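Local coordinates for protein methylenetetrahydrofolate--tRNA-(uracil-5-)-methyltransferase TrmFO (Thermus thermophilus, PDB 3G5S) that probably catalyses the folate- and FAD-dependent methylation of uridine 54 in tRNA to 5-methyluridine, taking the carbon from methylenetetrahydrofolate and reducing power from NAD(P)H, at residues L77-E80 with A81-A85; V226-L229 with A230-Y234; A368-E371 with E372-L375. One frame throughout, in Å; residues are numbered along the deposited sequence.

Contact 1 of 3, residues L77-E80 with A81-A85; sequences LVME and AADLA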
ATOM      1  N   LEU A  77      15.895 -10.415  -3.610  1.00 10.81           N
ATOM      2  CA  LEU A  77      16.964  -9.708  -4.296  1.00 11.06           C
ATOM      3  C   LEU A  77      17.024  -8.245  -3.873  1.00 10.94           C
ATOM      4  O   LEU A  77      18.102  -7.668  -3.713  1.00 11.19           O
ATOM      5  CB  LEU A  77      16.764  -9.807  -5.807  1.00 12.56           C
ATOM      6  CG  LEU A  77      17.790  -9.104  -6.693  1.00 13.76           C
ATOM      7  CD1 LEU A  77      19.178  -9.673  -6.471  1.00 16.23           C
ATOM      8  CD2 LEU A  77      17.380  -9.236  -8.154  1.00 14.71           C
ATOM      9  N   VAL A  78      15.860  -7.629  -3.720  1.00 10.94           N
ATOM     10  CA  VAL A  78      15.797  -6.250  -3.260  1.00 11.37           C
ATOM     11  C   VAL A  78      16.461  -6.101  -1.886  1.00 10.88           C
ATOM     12  O   VAL A  78      17.225  -5.164  -1.670  1.00 11.59           O
ATOM     13  CB  VAL A  78      14.345  -5.723  -3.277  1.00 12.26           C
ATOM     14  CG1 VAL A  78      14.190  -4.468  -2.428  1.00 12.24           C
ATOM     15  CG2 VAL A  78      13.921  -5.453  -4.723  1.00 12.10           C
HETATM   16  N   MSE A  79      16.210  -7.037  -0.974  1.00 10.94           N
HETATM   17  CA  MSE A  79      16.864  -6.950   0.332  1.00 11.26           C
HETATM   18  C   MSE A  79      18.373  -7.207   0.249  1.00 11.77           C
HETATM   19  O   MSE A  79      19.136  -6.568   0.964  1.00 12.17           O
HETATM   20  CB  MSE A  79      16.203  -7.870   1.356  1.00 11.73           C
HETATM   21  CG  MSE A  79      14.810  -7.430   1.766  1.00 12.32           C
HETATM   22 SE   MSE A  79      14.722  -5.610   2.447  1.00 13.91          SE
HETATM   23  CE  MSE A  79      15.945  -5.827   3.945  1.00 13.94           C
ATOM     24  N   GLU A  80      18.806  -8.123  -0.616  1.00 11.93           N
ATOM     25  CA  GLU A  80      20.238  -8.331  -0.825  1.00 12.92           C
ATOM     26  C   GLU A  80      20.885  -7.035  -1.286  1.00 12.57           C
ATOM     27  O   GLU A  80      21.922  -6.611  -0.770  1.00 13.22           O
ATOM     28  CB  GLU A  80      20.483  -9.402  -1.885  1.00 15.89           C
ATOM     29  CG  GLU A  80      20.145 -10.811  -1.473  1.00 17.62           C
ATOM     30  CD  GLU A  80      20.572 -11.843  -2.510  1.00 19.72           C
ATOM     31  OE1 GLU A  80      21.212 -11.471  -3.518  1.00 22.47           O
ATOM     32  OE2 GLU A  80      20.248 -13.028  -2.318  1.00 21.09           O
ATOM     33  N   ALA A  81      20.267  -6.416  -2.286  1.00 12.29           N
ATOM     34  CA  ALA A  81      20.782  -5.179  -2.838  1.00 12.96           C
ATOM     35  C   ALA A  81      20.827  -4.094  -1.777  1.00 11.81           C
ATOM     36  O   ALA A  81      21.785  -3.329  -1.709  1.00 13.22           O
ATOM     37  CB  ALA A  81      19.918  -4.733  -4.010  1.00 13.38           C
ATOM     38  N   ALA A  82      19.779  -4.010  -0.969  1.00 12.20           N
ATOM     39  CA  ALA A  82      19.723  -2.989   0.066  1.00 12.49           C
ATOM     40  C   ALA A  82      20.796  -3.205   1.131  1.00 12.38           C
ATOM     41  O   ALA A  82      21.441  -2.260   1.581  1.00 13.45           O
ATOM     42  CB  ALA A  82      18.351  -2.962   0.701  1.00 13.13           C
ATOM     43  N   ASP A  83      20.980  -4.456   1.535  1.00 12.54           N
ATOM     44  CA  ASP A  83      21.977  -4.782   2.549  1.00 14.00           C
ATOM     45  C   ASP A  83      23.389  -4.455   2.064  1.00 13.40           C
ATOM     46  O   ASP A  83      24.234  -4.011   2.842  1.00 14.34           O
ATOM     47  CB  ASP A  83      21.855  -6.251   2.964  1.00 14.24           C
ATOM     48  CG  ASP A  83      20.654  -6.511   3.864  1.00 15.50           C
ATOM     49  OD1 ASP A  83      20.233  -5.590   4.597  1.00 15.91           O
ATOM     50  OD2 ASP A  83      20.133  -7.642   3.865  1.00 15.90           O
ATOM     51  N   LEU A  84      23.634  -4.656   0.771  1.00 13.98           N
ATOM     52  CA  LEU A  84      24.940  -4.369   0.194  1.00 14.84           C
ATOM     53  C   LEU A  84      25.152  -2.883  -0.108  1.00 15.48           C
ATOM     54  O   LEU A  84      26.290  -2.414  -0.154  1.00 17.19           O
ATOM     55  CB  LEU A  84      25.167  -5.211  -1.065  1.00 16.19           C
ATOM     56  CG  LEU A  84      25.261  -6.721  -0.836  1.00 17.18           C
ATOM     57  CD1 LEU A  84      25.206  -7.487  -2.155  1.00 18.64           C
ATOM     58  CD2 LEU A  84      26.517  -7.082  -0.047  1.00 18.62           C
ATOM     59  N   ALA A  85      24.058  -2.153  -0.316  1.00 14.58           N
ATOM     60  CA  ALA A  85      24.127  -0.741  -0.682  1.00 14.95           C
ATOM     61  C   ALA A  85      23.774   0.163   0.493  1.00 15.17           C
ATOM     62  O   ALA A  85      23.584   1.365   0.328  1.00 16.30           O
ATOM     63  CB  ALA A  85      23.194  -0.458  -1.863  1.00 15.71           C
TER

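Contact 2 of 3, residues V226-L229 with A230-Y234; sequences VEEL and ARRGY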
ATOM      1  N   VAL A 226      -8.777  18.319   1.943  1.00 16.66           N
ATOM      2  CA  VAL A 226      -9.542  18.994   2.993  1.00 16.91           C
ATOM      3  C   VAL A 226      -8.913  20.303   3.436  1.00 17.63           C
ATOM      4  O   VAL A 226      -9.620  21.244   3.786  1.00 18.31           O
ATOM      5  CB  VAL A 226      -9.779  18.114   4.243  1.00 18.54           C
ATOM      6  CG1 VAL A 226     -10.794  17.045   3.952  1.00 20.16           C
ATOM      7  CG2 VAL A 226      -8.474  17.508   4.750  1.00 17.38           C
ATOM      8  N   GLU A 227      -7.587  20.364   3.433  1.00 17.05           N
ATOM      9  CA  GLU A 227      -6.907  21.586   3.836  1.00 18.53           C
ATOM     10  C   GLU A 227      -7.169  22.703   2.825  1.00 19.47           C
ATOM     11  O   GLU A 227      -7.179  23.879   3.180  1.00 22.41           O
ATOM     12  CB  GLU A 227      -5.405  21.349   4.043  1.00 19.84           C
ATOM     13  CG  GLU A 227      -4.636  20.921   2.801  1.00 20.28           C
ATOM     14  CD  GLU A 227      -4.599  19.413   2.597  1.00 18.28           C
ATOM     15  OE1 GLU A 227      -5.433  18.689   3.185  1.00 18.40           O
ATOM     16  OE2 GLU A 227      -3.723  18.948   1.839  1.00 19.71           O
ATOM     17  N   GLU A 228      -7.387  22.334   1.569  1.00 18.69           N
ATOM     18  CA  GLU A 228      -7.740  23.314   0.548  1.00 20.06           C
ATOM     19  C   GLU A 228      -9.213  23.718   0.653  1.00 19.24           C
ATOM     20  O   GLU A 228      -9.550  24.883   0.457  1.00 20.93           O
ATOM     21  CB  GLU A 228      -7.400  22.795  -0.850  1.00 22.16           C
ATOM     22  CG  GLU A 228      -7.559  23.822  -1.965  1.00 24.95           C
ATOM     23  CD  GLU A 228      -6.704  25.071  -1.769  1.00 26.94           C
ATOM     24  OE1 GLU A 228      -5.657  24.989  -1.092  1.00 27.63           O
ATOM     25  OE2 GLU A 228      -7.081  26.136  -2.301  1.00 29.44           O
ATOM     26  N   LEU A 229     -10.093  22.768   0.964  1.00 17.59           N
ATOM     27  CA  LEU A 229     -11.484  23.114   1.253  1.00 17.45           C
ATOM     28  C   LEU A 229     -11.551  24.147   2.378  1.00 17.15           C
ATOM     29  O   LEU A 229     -12.316  25.107   2.306  1.00 18.00           O
ATOM     30  CB  LEU A 229     -12.300  21.877   1.626  1.00 17.82           C
ATOM     31  CG  LEU A 229     -12.593  20.865   0.514  1.00 19.28           C
ATOM     32  CD1 LEU A 229     -13.310  19.649   1.077  1.00 21.19           C
ATOM     33  CD2 LEU A 229     -13.409  21.502  -0.611  1.00 18.85           C
ATOM     34  N   ALA A 230     -10.743  23.954   3.412  1.00 16.99           N
ATOM     35  CA  ALA A 230     -10.694  24.905   4.512  1.00 17.01           C
ATOM     36  C   ALA A 230     -10.340  26.302   4.015  1.00 16.74           C
ATOM     37  O   ALA A 230     -10.952  27.291   4.427  1.00 17.46           O
ATOM     38  CB  ALA A 230      -9.695  24.452   5.557  1.00 17.75           C
ATOM     39  N   ARG A 231      -9.351  26.382   3.130  1.00 16.31           N
ATOM     40  CA  ARG A 231      -8.898  27.675   2.625  1.00 17.50           C
ATOM     41  C   ARG A 231      -9.948  28.344   1.747  1.00 17.85           C
ATOM     42  O   ARG A 231      -9.949  29.560   1.600  1.00 19.87           O
ATOM     43  CB  ARG A 231      -7.564  27.536   1.884  1.00 19.63           C
ATOM     44  CG  ARG A 231      -6.380  27.321   2.817  1.00 22.45           C
ATOM     45  CD  ARG A 231      -5.037  27.436   2.105  1.00 24.65           C
ATOM     46  NE  ARG A 231      -3.926  27.241   3.035  1.00 26.45           N
ATOM     47  CZ  ARG A 231      -2.652  27.122   2.676  1.00 27.31           C
ATOM     48  NH1 ARG A 231      -2.311  27.177   1.396  1.00 27.21           N
ATOM     49  NH2 ARG A 231      -1.715  26.945   3.600  1.00 27.91           N
ATOM     50  N   ARG A 232     -10.856  27.555   1.186  1.00 17.94           N
ATOM     51  CA  ARG A 232     -11.869  28.102   0.299  1.00 19.89           C
ATOM     52  C   ARG A 232     -13.069  28.667   1.074  1.00 21.03           C
ATOM     53  O   ARG A 232     -13.974  29.253   0.484  1.00 24.97           O
ATOM     54  CB  ARG A 232     -12.229  27.069  -0.783  1.00 22.22           C
ATOM     55  CG  ARG A 232     -10.997  26.774  -1.666  1.00 24.37           C
ATOM     56  CD  ARG A 232     -11.175  25.739  -2.775  1.00 24.44           C
ATOM     57  NE  ARG A 232      -9.890  25.487  -3.432  1.00 25.85           N
ATOM     58  CZ  ARG A 232      -9.716  24.723  -4.508  1.00 26.58           C
ATOM     59  NH1 ARG A 232     -10.748  24.120  -5.084  1.00 26.32           N
ATOM     60  NH2 ARG A 232      -8.499  24.567  -5.014  1.00 28.59           N
ATOM     61  N   GLY A 233     -13.043  28.534   2.400  1.00 19.52           N
ATOM     62  CA  GLY A 233     -14.015  29.202   3.248  1.00 19.87           C
ATOM     63  C   GLY A 233     -14.493  28.420   4.458  1.00 19.15           C
ATOM     64  O   GLY A 233     -14.513  27.193   4.448  1.00 18.64           O
ATOM     65  N   TYR A 234     -14.889  29.150   5.496  1.00 19.31           N
ATOM     66  CA  TYR A 234     -15.423  28.579   6.730  1.00 19.29           C
ATOM     67  C   TYR A 234     -16.568  27.591   6.481  1.00 17.27           C
ATOM     68  O   TYR A 234     -16.677  26.577   7.162  1.00 16.67           O
ATOM     69  CB  TYR A 234     -15.895  29.715   7.646  1.00 20.66           C
ATOM     70  CG  TYR A 234     -16.420  29.299   9.003  1.00 23.57           C
ATOM     71  CD1 TYR A 234     -17.779  29.098   9.216  1.00 25.46           C
ATOM     72  CD2 TYR A 234     -15.559  29.136  10.082  1.00 24.69           C
ATOM     73  CE1 TYR A 234     -18.263  28.735  10.464  1.00 25.97           C
ATOM     74  CE2 TYR A 234     -16.035  28.774  11.332  1.00 25.64           C
ATOM     75  CZ  TYR A 234     -17.387  28.574  11.516  1.00 26.26           C
ATOM     76  OH  TYR A 234     -17.861  28.217  12.761  1.00 29.16           O
TER
HETATM   77  O   HOH W   1      -3.670  27.308  -1.139  1.00 35.09           O

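Contact 3 of 3, residues A368-E371 with E372-L375; sequences APPE and ESML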
ATOM      1  N   ALA A 368      -0.272 -18.241  -0.041  1.00 11.99           N
ATOM      2  CA  ALA A 368      -0.211 -16.896   0.516  1.00 12.09           C
ATOM      3  C   ALA A 368       0.223 -17.005   1.964  1.00 12.06           C
ATOM      4  O   ALA A 368      -0.212 -17.905   2.672  1.00 12.99           O
ATOM      5  CB  ALA A 368      -1.552 -16.196   0.423  1.00 13.44           C
ATOM      6  N   PRO A 369       1.084 -16.086   2.415  1.00 11.19           N
ATOM      7  CA  PRO A 369       1.593 -16.174   3.786  1.00 11.39           C
ATOM      8  C   PRO A 369       0.503 -15.865   4.799  1.00 11.44           C
ATOM      9  O   PRO A 369      -0.521 -15.285   4.466  1.00 11.80           O
ATOM     10  CB  PRO A 369       2.694 -15.112   3.842  1.00 12.85           C
ATOM     11  CG  PRO A 369       2.639 -14.354   2.580  1.00 14.09           C
ATOM     12  CD  PRO A 369       1.622 -14.940   1.664  1.00 13.01           C
ATOM     13  N   PRO A 370       0.733 -16.241   6.054  1.00 12.95           N
ATOM     14  CA  PRO A 370      -0.312 -16.157   7.080  1.00 14.02           C
ATOM     15  C   PRO A 370      -0.582 -14.730   7.557  1.00 12.79           C
ATOM     16  O   PRO A 370       0.261 -13.846   7.396  1.00 11.74           O
ATOM     17  CB  PRO A 370       0.259 -16.990   8.224  1.00 17.71           C
ATOM     18  CG  PRO A 370       1.727 -16.947   8.029  1.00 17.72           C
ATOM     19  CD  PRO A 370       1.965 -16.872   6.556  1.00 15.42           C
ATOM     20  N   GLU A 371      -1.750 -14.532   8.161  1.00 15.05           N
ATOM     21  CA  GLU A 371      -2.206 -13.224   8.634  1.00 17.43           C
ATOM     22  C   GLU A 371      -1.260 -12.563   9.641  1.00 14.76           C
ATOM     23  O   GLU A 371      -1.233 -11.336   9.751  1.00 15.96           O
ATOM     24  CB  GLU A 371      -3.612 -13.348   9.249  1.00 22.42           C
ATOM     25  CG  GLU A 371      -3.685 -14.324  10.426  1.00 25.98           C
ATOM     26  CD  GLU A 371      -5.025 -14.304  11.150  1.00 29.08           C
ATOM     27  OE1 GLU A 371      -5.921 -13.544  10.731  1.00 30.30           O
ATOM     28  OE2 GLU A 371      -5.176 -15.049  12.143  1.00 30.05           O
ATOM     29  N   GLU A 372      -0.505 -13.371  10.384  1.00 12.81           N
ATOM     30  CA  GLU A 372       0.424 -12.842  11.386  1.00 12.34           C
ATOM     31  C   GLU A 372       1.658 -12.213  10.763  1.00 11.25           C
ATOM     32  O   GLU A 372       2.327 -11.407  11.407  1.00 11.65           O
ATOM     33  CB  GLU A 372       0.871 -13.929  12.364  1.00 15.01           C
ATOM     34  CG  GLU A 372      -0.221 -14.442  13.270  1.00 17.85           C
ATOM     35  CD  GLU A 372      -1.224 -15.328  12.558  1.00 20.72           C
ATOM     36  OE1 GLU A 372      -0.910 -15.845  11.460  1.00 22.44           O
ATOM     37  OE2 GLU A 372      -2.330 -15.516  13.119  1.00 24.39           O
ATOM     38  N   SER A 373       1.990 -12.615   9.539  1.00 10.73           N
ATOM     39  CA  SER A 373       3.134 -12.031   8.862  1.00 10.63           C
ATOM     40  C   SER A 373       2.720 -10.711   8.243  1.00  9.67           C
ATOM     41  O   SER A 373       1.545 -10.500   7.922  1.00 10.43           O
ATOM     42  CB  SER A 373       3.711 -12.974   7.807  1.00 11.91           C
ATOM     43  OG  SER A 373       2.870 -13.115   6.685  1.00 12.82           O
HETATM   44  N   MSE A 374       3.681  -9.819   8.069  1.00  9.78           N
HETATM   45  CA  MSE A 374       3.357  -8.529   7.477  1.00  9.61           C
HETATM   46  C   MSE A 374       2.974  -8.684   6.000  1.00  9.62           C
HETATM   47  O   MSE A 374       2.010  -8.072   5.540  1.00  9.69           O
HETATM   48  CB  MSE A 374       4.502  -7.536   7.652  1.00  9.57           C
HETATM   49  CG  MSE A 374       4.171  -6.113   7.226  1.00  9.97           C
HETATM   50 SE   MSE A 374       2.598  -5.362   8.119  1.00 10.57          SE
HETATM   51  CE  MSE A 374       3.171  -5.566   9.958  1.00 11.78           C
ATOM     52  N   LEU A 375       3.705  -9.498   5.246  1.00  9.90           N
ATOM     53  CA  LEU A 375       3.319  -9.698   3.850  1.00  9.87           C
ATOM     54  C   LEU A 375       1.928 -10.327   3.776  1.00  9.01           C
ATOM     55  O   LEU A 375       1.101  -9.930   2.954  1.00  9.50           O
ATOM     56  CB  LEU A 375       4.344 -10.546   3.095  1.00 10.50           C
ATOM     57  CG  LEU A 375       3.973 -10.823   1.634  1.00 10.80           C
ATOM     58  CD1 LEU A 375       3.676  -9.528   0.866  1.00 11.84           C
ATOM     59  CD2 LEU A 375       5.070 -11.616   0.953  1.00 12.00           C
TER
HETATM   60  O   HOH W   2      -3.241 -17.450  10.641  1.00 32.78           O

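Contact 1 of 3, residues L77-E80 with A81-A85
Four successive i to i+4 bonds join Leu77-Glu80 to Ala81-Ala85 in consecutive turns of helix 77-84, from Ala81 N on Leu77 O at 2.9 Å to Leu84 N on Glu80 O at 3.0 Å. The straightest is the first, at 167° about the hydrogen. Across the join, side chains lie mainly against backbone oxygens. The methyl of Ala82 sits with CB 3.4 Å from Val78 O. Asp83 turns CG beside its own backbone N (chi1 -75°), which lays the carboxylate back over the preceding turn and leaves OD2 3.3 Å from Met79 O. Two acceptors meet there without a bond, and the carboxylate is held elsewhere, by a salt bridge to Arg72. The selenomethionine Met79 brings CE to 4.3 Å from Asp83 OD1 while packing on Leu93 and helix 63-74. Leu84 places CG 3.3 Å from Glu80 O. The apolar faces of Leu77, Val78 and the two alanines are buried. The four local bonds serve the amides of Ala81 to Leu84; those of Leu77 and Val78, at the start of the helix, go to the Glu15 carboxylate, and the acids of Glu80 and Asp83 tie the helix to Tyr103 of helix 97-109 and to Arg72.

Contact 2 of 3, residues V226-L229 with A230-Y234
Glu228 OE2 takes two N-H groups of Arg232, four residues on: NE at 3.1 Å, the stronger arm of a salt bridge, and NH2 in a weak bond at 3.4 Å. The NE bond is fairly straight (159°) and uses the anti lone pair of OE2; OE2 itself sits at the guanidinium edge, close to its plane. Carboxylate and guanidinium planes are nevertheless turned 77° apart. Glu228 gets there with CG anti to its backbone N (chi1 -172°) and a bend at chi2, whereas the Arg232 chain runs extended from CG to NE; the guanidinium thereby lies beside Glu228 CG, 3.2 Å from NE. The other oxygen, OE1, accepts from a water 3.1 Å away that in turn accepts from Arg231 NH1. Arg231 also reaches Leu204 O on helix 193-205 through NH2. In the backbone, Ala230 N bonds Val226 O at 3.0 Å, Arg232 N is shared weakly between Glu228 O and Leu229 O, and Gly233 N closes on Ala230 O at 3.2 Å. Gly233 then leaves helical angles with positive phi. This is an i to i+4 glutamate-arginine salt bridge at the C-terminal end of helix 226-231, which runs out into a glycine and packs through Ala230 on helix 193-205.

Contact 3 of 3, residues A368-E371 with E372-L375
Ser373 OG donates to Pro370 O at 2.8 Å, lying in the carbonyl plane, and Ser373 N reaches the same oxygen at 3.0 Å from above that plane. One carbonyl thus holds both the hydroxyl and the amide of a single residue. With OG set between backbone N and carbonyl carbon (chi1 71°), the hydroxyl can face Pro370 and also accept from Gly376 N, besides resting 3.5 Å from Pro369 CB. Next along, Pro369 CG meets Leu375 CG at 3.9 Å, the ring crossing the leucine branch at a slant. On the other flank Glu372 bends at chi2 (73°) and carries OE1 back to within 3.6 Å of Pro370 CB. Its OE2 stands only 3.0 Å from Glu371 OE2, the carboxylates 80° apart. A water donates to Glu372 OE1 at 2.9 Å and weakly to Glu371 OE2; it, Arg419 of helix 409-429 against Glu372, or a raised pKa of one acid may ease the like charges. Farther out, Glu70 accepts from the amides of Met374 and Leu375, Arg380 bonds Pro369 O, and Trp427 packs on both prolines. The whole is a type I beta turn, Pro370 to Ser373, leading into a serine N-cap at the start of helix 374-384.

How the contacts relate
All three contacts are local and lie in series along the chain, and none touches another. Contacts 1 and 3 are the closer pair, centres about 22 Å apart and nearest atoms about 11 Å; they share helix 63-74, Met79 and Leu375 both packing on its Met71. Neither reaches the FAD directly: the side chain of Val78 is about 9 Å from the cofactor and that of Leu375 about 13 Å, but Val78 packs on Leu11, a residue predicted to bind FAD. Contact 2 stands apart, its centre about 44 Å from that of contact 1 and 40 Å from that of contact 3, across the centre of the chain. Its nearer ligand is glutathione, about 7 Å from the Val226 side chain.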